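Local coordinates for iron-regulated outer membrane protein (Neisseria meningitidis, PDB 4B7O) that transports iron across the outer membrane as a TonB-dependent transporter, probably taking it up as an iron-siderophore complex, at residues T83-R86 with E87-E91; N70-T73 with L74-D78; S128-L131 with Y132-R136; D61-G64 with S65-R68; T280-E283 with E284-V287. All coordinates share one frame; numbering follows the deposited sequence.

Contact 1: residues T83-R86 with E87-E91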
loop_
_atom_site.group_PDB
_atom_site.type_symbol
_atom_site.label_atom_id
_atom_site.label_comp_id
_atom_site.label_asym_id
_atom_site.label_seq_id
_atom_site.Cartn_x
_atom_site.Cartn_y
_atom_site.Cartn_z
ATOM N N THR A 83 -10.107 9.118 -8.181
ATOM C CA THR A 83 -10.638 7.754 -8.224
ATOM C C THR A 83 -9.558 6.737 -7.980
ATOM O O THR A 83 -9.853 5.567 -8.032
ATOM C CB THR A 83 -11.257 7.415 -9.580
ATOM O OG1 THR A 83 -10.225 7.513 -10.575
ATOM C CG2 THR A 83 -12.396 8.385 -9.899
ATOM N N ASP A 84 -8.314 7.156 -7.723
ATOM C CA ASP A 84 -7.332 6.253 -7.130
ATOM C C ASP A 84 -6.647 6.854 -5.907
ATOM O O ASP A 84 -6.769 8.056 -5.662
ATOM C CB ASP A 84 -6.269 5.789 -8.164
ATOM C CG ASP A 84 -5.455 6.948 -8.779
ATOM O OD1 ASP A 84 -5.442 8.104 -8.285
ATOM O OD2 ASP A 84 -4.793 6.706 -9.807
ATOM N N MET A 85 -5.865 6.023 -5.204
ATOM C CA MET A 85 -5.062 6.480 -4.073
ATOM C C MET A 85 -3.985 7.460 -4.417
ATOM O O MET A 85 -3.727 8.379 -3.648
ATOM C CB MET A 85 -4.408 5.309 -3.385
ATOM C CG MET A 85 -5.441 4.383 -2.749
ATOM S SD MET A 85 -6.257 5.113 -1.311
ATOM C CE MET A 85 -7.502 3.832 -1.081
ATOM N N ARG A 86 -3.343 7.294 -5.566
ATOM C CA ARG A 86 -2.331 8.246 -5.912
ATOM C C ARG A 86 -2.816 9.711 -5.860
ATOM O O ARG A 86 -2.092 10.573 -5.374
ATOM C CB ARG A 86 -1.718 7.928 -7.265
ATOM C CG ARG A 86 -0.681 8.955 -7.734
ATOM C CD ARG A 86 -0.072 8.509 -9.067
ATOM N NE ARG A 86 -1.068 8.510 -10.153
ATOM C CZ ARG A 86 -1.016 7.748 -11.257
ATOM N NH1 ARG A 86 -0.026 6.886 -11.457
ATOM N NH2 ARG A 86 -1.955 7.853 -12.179
ATOM N N GLU A 87 -4.018 9.988 -6.384
ATOM C CA GLU A 87 -4.515 11.347 -6.359
ATOM C C GLU A 87 -5.059 11.693 -4.987
ATOM O O GLU A 87 -4.854 12.766 -4.519
ATOM C CB GLU A 87 -5.575 11.674 -7.459
ATOM C CG GLU A 87 -5.029 11.695 -8.900
ATOM C CD GLU A 87 -4.043 12.830 -9.153
ATOM O OE1 GLU A 87 -4.241 13.914 -8.603
ATOM O OE2 GLU A 87 -3.046 12.636 -9.872
ATOM N N LEU A 88 -5.770 10.780 -4.373
ATOM C CA LEU A 88 -6.363 11.029 -3.083
ATOM C C LEU A 88 -5.358 11.476 -2.024
ATOM O O LEU A 88 -5.699 12.295 -1.154
ATOM C CB LEU A 88 -7.037 9.748 -2.574
ATOM C CG LEU A 88 -8.239 9.947 -1.685
ATOM C CD1 LEU A 88 -9.084 11.138 -2.135
ATOM C CD2 LEU A 88 -9.085 8.685 -1.690
ATOM N N LEU A 89 -4.158 10.883 -2.040
ATOM C CA LEU A 89 -3.195 11.160 -1.003
ATOM C C LEU A 89 -2.066 12.031 -1.578
ATOM O O LEU A 89 -0.881 11.855 -1.169
ATOM C CB LEU A 89 -2.598 9.866 -0.493
ATOM C CG LEU A 89 -3.560 8.700 -0.258
ATOM C CD1 LEU A 89 -2.751 7.434 -0.181
ATOM C CD2 LEU A 89 -4.396 8.866 0.995
ATOM N N LYS A 90 -2.383 12.912 -2.544
ATOM C CA LYS A 90 -1.314 13.644 -3.196
ATOM C C LYS A 90 -0.666 14.756 -2.325
ATOM O O LYS A 90 0.460 15.201 -2.582
ATOM C CB LYS A 90 -1.741 14.199 -4.532
ATOM C CG LYS A 90 -2.700 15.363 -4.463
ATOM C CD LYS A 90 -3.082 15.787 -5.884
ATOM C CE LYS A 90 -1.882 15.641 -6.841
ATOM N NZ LYS A 90 -2.145 15.868 -8.309
ATOM N N GLU A 91 -1.389 15.170 -1.306
ATOM C CA GLU A 91 -0.926 16.172 -0.386
ATOM C C GLU A 91 -0.081 15.601 0.752
ATOM O O GLU A 91 0.450 16.344 1.551
ATOM C CB GLU A 91 -2.125 16.878 0.204
ATOM C CG GLU A 91 -1.951 18.357 0.087
ATOM C CD GLU A 91 -3.094 19.150 0.698
ATOM O OE1 GLU A 91 -4.272 18.662 0.640
ATOM O OE2 GLU A 91 -2.778 20.263 1.216
#
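D84 is the N-cap of the short helix 85-88, in the plug that fills the barrel of a TonB-dependent transporter, and its carboxylate takes the N-H of E87. The capping bond, E87 N to D84 OD1, is 3.0 Å long and reaches the oxygen on its syn side, with the donor 35° out of the carboxylate plane. D84 holds CG between its own backbone N and carbonyl carbon (chi1 60°), which turns OD1 back over the start of the helix; the same oxygen lies 3.7 Å from E87 CG. Two backbone bonds complete the turn, from L88 N to D84 O at 3.2 Å and from L89 N to M85 O at 3.0 Å. L89 already leaves helical angles, and its side chain packs back on the turn: CG sits 3.4 Å from M85 O, while CD1 meets M85 CB. Both residues also touch V147 of strand 144-150.

On the polar side, K90 NZ bonds to the syn lone pair of E87 OE1 at 2.9 Å and has a second acidic partner in D692 of the barrel. R86 sends NH1 to the carbonyls of G98 and G100. Its NH2 comes only within 3.9 Å of D84 OD2, a long ion pair with the oxygen well out of the guanidinium plane, so no N-H points at it. Placed at a helix start and near the R86 cation, the D84 carboxylate would probably be favoured in its charged form, while K90, paired with both E87 and D692, probably links the plug turn to the barrel electrostatically.

Contact 2: residues N70-T73 with L74-D78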
loop_
_atom_site.group_PDB
_atom_site.type_symbol
_atom_site.label_atom_id
_atom_site.label_comp_id
_atom_site.label_asym_id
_atom_site.label_seq_id
_atom_site.Cartn_x
_atom_site.Cartn_y
_atom_site.Cartn_z
ATOM N N ASN A 70 -7.052 8.689 9.708
ATOM C CA ASN A 70 -8.055 9.386 8.891
ATOM C C ASN A 70 -7.448 10.489 8.059
ATOM O O ASN A 70 -7.985 11.574 7.999
ATOM C CB ASN A 70 -9.184 9.953 9.737
ATOM C CG ASN A 70 -9.907 8.890 10.553
ATOM O OD1 ASN A 70 -9.624 7.687 10.445
ATOM N ND2 ASN A 70 -10.848 9.339 11.392
ATOM N N ILE A 71 -6.315 10.229 7.426
ATOM C CA ILE A 71 -5.841 11.131 6.414
ATOM C C ILE A 71 -6.958 11.459 5.444
ATOM O O ILE A 71 -7.130 12.587 5.030
ATOM C CB ILE A 71 -4.741 10.511 5.605
ATOM C CG1 ILE A 71 -3.482 10.506 6.410
ATOM C CG2 ILE A 71 -4.482 11.352 4.376
ATOM C CD1 ILE A 71 -2.590 9.426 5.868
ATOM N N VAL A 72 -7.753 10.474 5.080
ATOM C CA VAL A 72 -8.899 10.834 4.319
ATOM C C VAL A 72 -10.116 10.113 4.838
ATOM O O VAL A 72 -10.060 8.995 5.290
ATOM C CB VAL A 72 -8.635 10.713 2.784
ATOM C CG1 VAL A 72 -8.209 9.314 2.414
ATOM C CG2 VAL A 72 -9.838 11.198 1.952
ATOM N N THR A 73 -11.219 10.814 4.767
ATOM C CA THR A 73 -12.446 10.423 5.385
ATOM C C THR A 73 -13.474 10.425 4.259
ATOM O O THR A 73 -13.245 11.052 3.210
ATOM C CB THR A 73 -12.763 11.460 6.491
ATOM O OG1 THR A 73 -13.268 10.807 7.645
ATOM C CG2 THR A 73 -13.707 12.537 6.035
ATOM N N LEU A 74 -14.584 9.715 4.470
ATOM C CA LEU A 74 -15.571 9.510 3.432
ATOM C C LEU A 74 -16.218 10.817 3.071
ATOM O O LEU A 74 -16.371 11.130 1.896
ATOM C CB LEU A 74 -16.623 8.473 3.826
ATOM C CG LEU A 74 -17.568 8.028 2.688
ATOM C CD1 LEU A 74 -16.814 7.464 1.494
ATOM C CD2 LEU A 74 -18.586 6.997 3.148
ATOM N N GLN A 75 -16.548 11.613 4.072
ATOM C CA GLN A 75 -17.115 12.890 3.775
ATOM C C GLN A 75 -16.104 13.742 2.968
ATOM O O GLN A 75 -16.517 14.514 2.123
ATOM C CB GLN A 75 -17.672 13.560 5.038
ATOM C CG GLN A 75 -16.705 14.450 5.809
ATOM C CD GLN A 75 -16.610 15.867 5.249
ATOM O OE1 GLN A 75 -17.614 16.450 4.797
ATOM N NE2 GLN A 75 -15.396 16.430 5.273
ATOM N N GLN A 76 -14.799 13.554 3.167
ATOM C CA GLN A 76 -13.810 14.251 2.336
ATOM C C GLN A 76 -13.662 13.724 0.943
ATOM O O GLN A 76 -13.518 14.488 0.003
ATOM C CB GLN A 76 -12.440 14.197 2.949
ATOM C CG GLN A 76 -12.154 15.398 3.819
ATOM C CD GLN A 76 -11.059 15.108 4.816
ATOM O OE1 GLN A 76 -10.256 14.165 4.648
ATOM N NE2 GLN A 76 -11.011 15.917 5.865
ATOM N N LYS A 77 -13.668 12.409 0.810
ATOM C CA LYS A 77 -13.629 11.769 -0.482
ATOM C C LYS A 77 -14.841 12.161 -1.376
ATOM O O LYS A 77 -14.703 12.369 -2.560
ATOM C CB LYS A 77 -13.582 10.287 -0.230
ATOM C CG LYS A 77 -12.888 9.489 -1.293
ATOM C CD LYS A 77 -12.432 8.187 -0.687
ATOM C CE LYS A 77 -13.515 7.555 0.188
ATOM N NZ LYS A 77 -14.623 6.996 -0.644
ATOM N N ASP A 78 -16.003 12.357 -0.780
ATOM C CA ASP A 78 -17.147 12.748 -1.514
ATOM C C ASP A 78 -16.958 14.113 -2.137
ATOM O O ASP A 78 -17.631 14.459 -3.064
ATOM C CB ASP A 78 -18.369 12.765 -0.585
ATOM C CG ASP A 78 -18.944 11.372 -0.348
ATOM O OD1 ASP A 78 -18.494 10.440 -1.021
ATOM O OD2 ASP A 78 -19.817 11.191 0.526
#
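Q76 turns its side chain back over T73, the residue from which its helix springs. Its CB lies 3.3 Å from T73 O and 3.7 Å from T73 CG2, so the first carbon already sits against both backbone and methyl. CG and CD then pass that same methyl, CD at 3.9 Å. Because the chain runs extended beyond CG (chi2 158°), the amide is carried back past T73 to the backbone leading into it, where OE1 accepts from T73 N at 3.5 Å; with an N-H...O angle of 136° this bond is weak. OE1 stands as near to I71 O, which offers no proton. V72 CG2 lies more loosely against this chain, 4.0 Å from Q76 OE1, the two crossing at a slant.

Here the plug passes from strand to helix. I71 and V72 both face V147, a classic beta bulge near the end of strand 67-73, which is an edge strand of a four-stranded mixed sheet. T73 follows as the N-cap of helix 74-77, though its side chain makes no capping bond. What ties the first turn is backbone: K77 N donates to T73 O at 2.8 Å, nearly along the C=O axis. The T73 methyl is covered by a second glutamine as well, Q75 CG standing 3.6 Å from CG2.

K77 begins beside T73 O, with CB 3.5 Å away, and then bends at chi3 and chi4, taking its amine to the carbonyl of P141 and, weakly, to that of V144. L88 of the next helix touches both K77 and V72.

Contact 3: residues S128-L131 with Y132-R136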
loop_
_atom_site.group_PDB
_atom_site.type_symbol
_atom_site.label_atom_id
_atom_site.label_comp_id
_atom_site.label_asym_id
_atom_site.label_seq_id
_atom_site.Cartn_x
_atom_site.Cartn_y
_atom_site.Cartn_z
ATOM N N SER A 128 3.206 -11.150 -0.572
ATOM C CA SER A 128 3.703 -11.692 -1.845
ATOM C C SER A 128 3.269 -10.839 -3.027
ATOM O O SER A 128 2.394 -9.984 -2.908
ATOM C CB SER A 128 3.310 -13.157 -2.031
ATOM O OG SER A 128 3.655 -13.886 -0.845
ATOM N N GLN A 129 3.945 -11.016 -4.145
ATOM C CA GLN A 129 3.583 -10.274 -5.317
ATOM C C GLN A 129 3.398 -11.171 -6.558
ATOM O O GLN A 129 3.852 -12.310 -6.584
ATOM C CB GLN A 129 4.664 -9.259 -5.565
ATOM C CG GLN A 129 5.923 -9.868 -6.112
ATOM C CD GLN A 129 6.956 -8.827 -6.363
ATOM O OE1 GLN A 129 6.638 -7.686 -6.684
ATOM N NE2 GLN A 129 8.200 -9.191 -6.175
ATOM N N ILE A 130 2.730 -10.627 -7.571
ATOM C CA ILE A 130 2.692 -11.178 -8.930
ATOM C C ILE A 130 4.032 -11.144 -9.735
ATOM O O ILE A 130 4.475 -12.164 -10.183
ATOM C CB ILE A 130 1.523 -10.540 -9.718
ATOM C CG1 ILE A 130 0.205 -10.916 -9.020
ATOM C CG2 ILE A 130 1.508 -11.030 -11.173
ATOM C CD1 ILE A 130 -0.931 -10.030 -9.431
ATOM N N LEU A 131 4.662 -9.997 -9.946
ATOM C CA LEU A 131 5.926 -9.939 -10.709
ATOM C C LEU A 131 6.589 -8.610 -10.482
ATOM O O LEU A 131 5.923 -7.600 -10.284
ATOM C CB LEU A 131 5.707 -10.126 -12.208
ATOM C CG LEU A 131 6.828 -10.259 -13.278
ATOM C CD1 LEU A 131 7.352 -11.682 -13.347
ATOM C CD2 LEU A 131 6.318 -9.838 -14.654
ATOM N N TYR A 132 7.910 -8.588 -10.555
ATOM C CA TYR A 132 8.631 -7.445 -10.018
ATOM C C TYR A 132 8.511 -6.257 -10.960
ATOM O O TYR A 132 8.871 -5.120 -10.592
ATOM C CB TYR A 132 10.109 -7.796 -9.642
ATOM C CG TYR A 132 10.973 -8.054 -10.844
ATOM C CD1 TYR A 132 10.983 -9.326 -11.484
ATOM C CD2 TYR A 132 11.734 -7.025 -11.401
ATOM C CE1 TYR A 132 11.757 -9.549 -12.617
ATOM C CE2 TYR A 132 12.521 -7.242 -12.530
ATOM C CZ TYR A 132 12.529 -8.498 -13.130
ATOM O OH TYR A 132 13.282 -8.665 -14.267
ATOM N N HIS A 133 8.004 -6.521 -12.170
ATOM C CA HIS A 133 7.810 -5.489 -13.209
ATOM C C HIS A 133 6.528 -4.718 -13.047
ATOM O O HIS A 133 6.123 -3.976 -13.933
ATOM C CB HIS A 133 7.849 -6.133 -14.593
ATOM C CG HIS A 133 9.239 -6.399 -15.091
ATOM N ND1 HIS A 133 10.078 -5.418 -15.414
ATOM C CD2 HIS A 133 9.925 -7.590 -15.309
ATOM C CE1 HIS A 133 11.262 -5.937 -15.819
ATOM N NE2 HIS A 133 11.170 -7.263 -15.756
ATOM N N GLN A 134 5.858 -4.909 -11.927
ATOM C CA GLN A 134 4.643 -4.210 -11.622
ATOM C C GLN A 134 4.529 -4.040 -10.117
ATOM O O GLN A 134 5.180 -4.773 -9.339
ATOM C CB GLN A 134 3.469 -4.997 -12.152
ATOM C CG GLN A 134 3.165 -6.297 -11.439
ATOM C CD GLN A 134 2.138 -7.088 -12.239
ATOM O OE1 GLN A 134 2.370 -7.403 -13.410
ATOM N NE2 GLN A 134 0.991 -7.356 -11.653
ATOM N N GLY A 135 3.712 -3.070 -9.705
ATOM C CA GLY A 135 3.587 -2.770 -8.281
ATOM C C GLY A 135 2.571 -3.729 -7.671
ATOM O O GLY A 135 1.772 -4.335 -8.383
ATOM N N ARG A 136 2.580 -3.855 -6.352
ATOM C CA ARG A 136 1.590 -4.676 -5.713
ATOM C C ARG A 136 0.197 -3.981 -5.794
ATOM O O ARG A 136 0.101 -2.759 -5.866
ATOM C CB ARG A 136 2.031 -4.953 -4.290
ATOM C CG ARG A 136 3.286 -5.849 -4.257
ATOM C CD ARG A 136 3.774 -5.964 -2.813
ATOM N NE ARG A 136 4.612 -7.128 -2.523
ATOM C CZ ARG A 136 5.896 -7.247 -2.853
ATOM N NH1 ARG A 136 6.554 -6.285 -3.514
ATOM N NH2 ARG A 136 6.538 -8.354 -2.496
#
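Q129 holds CG between its backbone N and carbonyl carbon (chi1 74°), while R136 sets CG anti to its carbonyl carbon (chi1 -68°) and runs extended to NE; the two side chains meet at about a right angle, with amide stacked on guanidinium. They belong to the long plug loop between strands 118-121 and 144-150, which reverses through a type I beta turn from L131 to Q134. Q129 CB lies over the centre of the guanidinium, 3.5 Å above its plane, and the amide and guanidinium planes are 21° apart. OE1 is 3.5 Å from R136 NH1 over that face, at an angle too poor for a hydrogen bond. The polar end of R136 is held instead by the D127 carbonyl, through NH2.

The turn closes with Q134 N donating to L131 O at 3.2 Å, from well above the carbonyl plane. Within it, the Y132 and H133 rings overlap near their rims, H133 CD2 lying 3.5 Å above the Y132 plane. L131 CD2 approaches the edge of the imidazole and is 4.0 Å from H133 CB. Past the turn, the Q134 amide crosses I130 at a slant, its NE2 3.7 Å from I130 CG2.

Contact 4: residues D61-G64 with S65-R68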
loop_
_atom_site.group_PDB
_atom_site.type_symbol
_atom_site.label_atom_id
_atom_site.label_comp_id
_atom_site.label_asym_id
_atom_site.label_seq_id
_atom_site.Cartn_x
_atom_site.Cartn_y
_atom_site.Cartn_z
ATOM N N ASP A 61 -4.021 11.795 17.106
ATOM C CA ASP A 61 -2.621 11.638 16.584
ATOM C C ASP A 61 -1.548 12.309 17.428
ATOM O O ASP A 61 -1.499 13.526 17.471
ATOM C CB ASP A 61 -2.506 12.190 15.179
ATOM C CG ASP A 61 -3.032 11.222 14.155
ATOM O OD1 ASP A 61 -2.917 9.991 14.397
ATOM O OD2 ASP A 61 -3.582 11.683 13.129
ATOM N N ARG A 62 -0.675 11.527 18.064
ATOM C CA ARG A 62 0.338 12.123 18.921
ATOM C C ARG A 62 1.715 11.560 18.759
ATOM O O ARG A 62 2.476 11.562 19.738
ATOM C CB ARG A 62 -0.064 12.076 20.401
ATOM C CG ARG A 62 -1.369 12.827 20.628
ATOM C CD ARG A 62 -1.805 12.879 22.058
ATOM N NE ARG A 62 -2.001 11.551 22.638
ATOM C CZ ARG A 62 -1.897 11.300 23.952
ATOM N NH1 ARG A 62 -1.614 12.290 24.832
ATOM N NH2 ARG A 62 -2.069 10.063 24.393
ATOM N N GLN A 63 2.072 11.122 17.555
ATOM C CA GLN A 63 3.447 10.648 17.343
ATOM C C GLN A 63 4.168 11.426 16.265
ATOM O O GLN A 63 5.026 10.898 15.562
ATOM C CB GLN A 63 3.535 9.155 17.096
ATOM C CG GLN A 63 2.999 8.315 18.246
ATOM C CD GLN A 63 3.243 6.795 18.065
ATOM O OE1 GLN A 63 2.311 5.984 18.183
ATOM N NE2 GLN A 63 4.488 6.418 17.793
ATOM N N GLY A 64 3.875 12.715 16.195
ATOM C CA GLY A 64 4.471 13.480 15.168
ATOM C C GLY A 64 3.751 13.162 13.857
ATOM O O GLY A 64 2.525 13.244 13.756
ATOM N N SER A 65 4.542 12.828 12.856
ATOM C CA SER A 65 4.042 12.475 11.555
ATOM C C SER A 65 4.048 10.944 11.424
ATOM O O SER A 65 3.665 10.409 10.379
ATOM C CB SER A 65 4.934 13.106 10.477
ATOM O OG SER A 65 4.209 13.306 9.275
ATOM N N LYS A 66 4.494 10.252 12.481
ATOM C CA LYS A 66 4.613 8.802 12.470
ATOM C C LYS A 66 3.306 8.085 12.131
ATOM O O LYS A 66 3.344 7.083 11.444
ATOM C CB LYS A 66 5.150 8.281 13.785
ATOM C CG LYS A 66 5.339 6.790 13.796
ATOM C CD LYS A 66 5.950 6.288 15.106
ATOM C CE LYS A 66 6.169 4.789 15.032
ATOM N NZ LYS A 66 7.243 4.521 14.024
ATOM N N ILE A 67 2.178 8.627 12.585
ATOM C CA ILE A 67 0.916 7.973 12.480
ATOM C C ILE A 67 -0.107 9.011 12.168
ATOM O O ILE A 67 -0.345 9.879 12.978
ATOM C CB ILE A 67 0.580 7.255 13.795
ATOM C CG1 ILE A 67 1.298 5.901 13.807
ATOM C CG2 ILE A 67 -0.915 6.997 13.914
ATOM C CD1 ILE A 67 1.639 5.400 15.174
ATOM N N ARG A 68 -0.684 8.964 10.968
ATOM C CA ARG A 68 -1.715 9.918 10.596
ATOM C C ARG A 68 -2.984 9.126 10.382
ATOM O O ARG A 68 -3.105 8.330 9.441
ATOM C CB ARG A 68 -1.297 10.718 9.383
ATOM C CG ARG A 68 0.014 11.502 9.600
ATOM C CD ARG A 68 0.376 12.519 8.512
ATOM N NE ARG A 68 -0.564 13.655 8.390
ATOM C CZ ARG A 68 -1.313 13.922 7.306
ATOM N NH1 ARG A 68 -1.263 13.153 6.205
ATOM N NH2 ARG A 68 -2.118 14.978 7.304
#
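Q63 to K66 form a type II' beta turn, closed by K66 N donating to Q63 O at 3.2 Å from 54° above the carbonyl plane. G64 takes the second position at phi 76° and psi -128°, a conformation that suits glycine because it has no CB to strike the preceding carbonyl oxygen.

The side chains of Q63 and K66 leave the turn on the same side, their CB atoms 3.8 Å apart. Q63 is extended beyond CG and lays its amide between the K66 and I67 side chains: NE2 is pressed to 3.1 Å from K66 CD, and OE1 equally close, 3.1 Å, to I67 CD1, both tight for a polar atom against carbon. The turn leads the plug into strand 67-73, an edge strand of its four-stranded mixed sheet, and lies against the barrel. K66 stretches past Q63 and bends only at its last torsion, delivering NZ to E541 of the barrel and to the carbonyls of K151 and A153.

D61, the first modelled residue, comes back alongside the strand. Its OD2 packs 3.6 Å from R68 CA and accepts from T69 N. The other oxygen, OD1, stands 2.9 Å from I67 O, two acceptors that do not bond, and touches I67 CG2 at 3.6 Å.

Contact 5: residues T280-E283 with E284-V287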
loop_
_atom_site.group_PDB
_atom_site.type_symbol
_atom_site.label_atom_id
_atom_site.label_comp_id
_atom_site.label_asym_id
_atom_site.label_seq_id
_atom_site.Cartn_x
_atom_site.Cartn_y
_atom_site.Cartn_z
ATOM N N THR A 280 0.732 -4.586 -21.129
ATOM C CA THR A 280 2.099 -5.095 -21.440
ATOM C C THR A 280 2.645 -6.190 -20.515
ATOM O O THR A 280 2.126 -6.441 -19.400
ATOM C CB THR A 280 3.146 -3.938 -21.499
ATOM O OG1 THR A 280 3.133 -3.179 -20.275
ATOM C CG2 THR A 280 2.863 -2.986 -22.672
ATOM N N VAL A 281 3.714 -6.850 -20.969
ATOM C CA VAL A 281 4.284 -7.915 -20.160
ATOM C C VAL A 281 4.785 -7.312 -18.833
ATOM O O VAL A 281 4.386 -7.764 -17.773
ATOM C CB VAL A 281 5.345 -8.757 -20.920
ATOM C CG1 VAL A 281 6.070 -9.734 -19.963
ATOM C CG2 VAL A 281 4.636 -9.558 -22.014
ATOM N N ARG A 282 5.603 -6.263 -18.944
ATOM C CA ARG A 282 6.076 -5.434 -17.842
ATOM C C ARG A 282 5.237 -4.180 -17.623
ATOM O O ARG A 282 5.468 -3.143 -18.254
ATOM C CB ARG A 282 7.480 -4.982 -18.151
ATOM C CG ARG A 282 8.413 -6.112 -18.526
ATOM C CD ARG A 282 9.595 -5.483 -19.213
ATOM N NE ARG A 282 10.296 -6.448 -20.003
ATOM C CZ ARG A 282 9.785 -7.025 -21.098
ATOM N NH1 ARG A 282 8.553 -6.712 -21.507
ATOM N NH2 ARG A 282 10.489 -7.929 -21.784
ATOM N N GLU A 283 4.282 -4.247 -16.703
ATOM C CA GLU A 283 3.360 -3.144 -16.573
ATOM C C GLU A 283 4.099 -1.827 -16.216
ATOM O O GLU A 283 3.627 -0.769 -16.559
ATOM C CB GLU A 283 2.248 -3.495 -15.601
ATOM C CG GLU A 283 1.291 -4.587 -16.078
ATOM C CD GLU A 283 0.004 -4.642 -15.261
ATOM O OE1 GLU A 283 -0.136 -3.818 -14.313
ATOM O OE2 GLU A 283 -0.893 -5.474 -15.553
ATOM N N GLU A 284 5.272 -1.880 -15.591
ATOM C CA GLU A 284 6.060 -0.635 -15.364
ATOM C C GLU A 284 6.528 0.099 -16.627
ATOM O O GLU A 284 6.914 1.272 -16.531
ATOM C CB GLU A 284 7.259 -0.870 -14.422
ATOM C CG GLU A 284 8.363 -1.809 -14.943
ATOM C CD GLU A 284 9.489 -2.081 -13.924
ATOM O OE1 GLU A 284 9.987 -1.126 -13.313
ATOM O OE2 GLU A 284 9.921 -3.241 -13.728
ATOM N N PHE A 285 6.567 -0.570 -17.787
ATOM C CA PHE A 285 6.936 0.141 -19.054
ATOM C C PHE A 285 5.827 0.159 -20.105
ATOM O O PHE A 285 4.955 -0.713 -20.094
ATOM C CB PHE A 285 8.153 -0.523 -19.719
ATOM C CG PHE A 285 9.325 -0.796 -18.788
ATOM C CD1 PHE A 285 10.089 0.246 -18.256
ATOM C CD2 PHE A 285 9.710 -2.129 -18.504
ATOM C CE1 PHE A 285 11.177 -0.039 -17.422
ATOM C CE2 PHE A 285 10.796 -2.419 -17.695
ATOM C CZ PHE A 285 11.544 -1.364 -17.169
ATOM N N THR A 286 5.859 1.125 -21.011
ATOM C CA THR A 286 5.032 1.055 -22.251
ATOM C C THR A 286 5.895 0.581 -23.443
ATOM O O THR A 286 7.028 0.159 -23.261
ATOM C CB THR A 286 4.484 2.411 -22.783
ATOM O OG1 THR A 286 4.804 3.492 -21.918
ATOM C CG2 THR A 286 3.044 2.359 -23.053
ATOM N N VAL A 287 5.339 0.717 -24.652
ATOM C CA VAL A 287 5.981 0.306 -25.904
ATOM C C VAL A 287 7.102 1.290 -26.258
ATOM O O VAL A 287 6.883 2.497 -26.251
ATOM C CB VAL A 287 4.942 0.221 -27.065
ATOM C CG1 VAL A 287 5.543 -0.409 -28.315
ATOM C CG2 VAL A 287 3.745 -0.600 -26.644
#
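The F285 ring has R282 at its edge and its own neighbour E284 on one face. R282 CD lies in the ring plane, 3.4 Å from F285 CD2, and R282 CB reaches the same ring atom at 3.6 Å. E284 CG sits over the ring centre, 3.7 Å above the plane. It is the methylenes of the arginine, at the ring edge, that do the touching; the guanidinium plane is 47° from that of the ring.

All of this surrounds a type I beta turn from R282 to F285, in the long barrel loop between strands 264-276 and 303-320. F285 N closes it by donating to R282 O at 2.8 Å with an N-H...O angle of 159°, the donor standing well above the carbonyl plane. R282 sets CG beside its backbone N (chi1 -52°) and stays extended to NE, which lays its methylenes along the F285 edge; the same side chain also packs on H133 of the plug.

The two glutamates at the middle of the turn send their carboxylates to outside partners. E283 meets T103 of the plug as well as R279 and R304. E284 pairs with R725 and, more weakly, with the H133 imidazole. The loop thus touches the plug through both acids and the arginine. Across the mouth of the turn T280, two residues before it, faces F285 O: T280 CB and CG2 each lie 4.0 Å from F285 O, and T280 OG1 comes within 3.1 Å of that oxygen, though another acceptor competes for its proton.

How the contacts relate
Along the chain the order is contact 4, contact 2, contact 1, contact 3, contact 5. The first four belong to the plug, while contact 5 lies in a loop of the barrel. Contacts 4 and 2 sit at the two ends of strand 67-73, with centres about 18 Å apart. Contact 2 leads into helix 74-77, which packs against helix 85-88 of contact 1 where L88 CD2 meets K77 CD at 3.5 Å. Contact 3, about 20 Å from contact 1 between centres, touches contact 5 instead, with H133 O 2.8 Å from E284 N in a probable hydrogen bond. Plug and barrel loop are thus joined directly, far from the N-terminal turn: the centres of contacts 4 and 5 are about 37 Å apart.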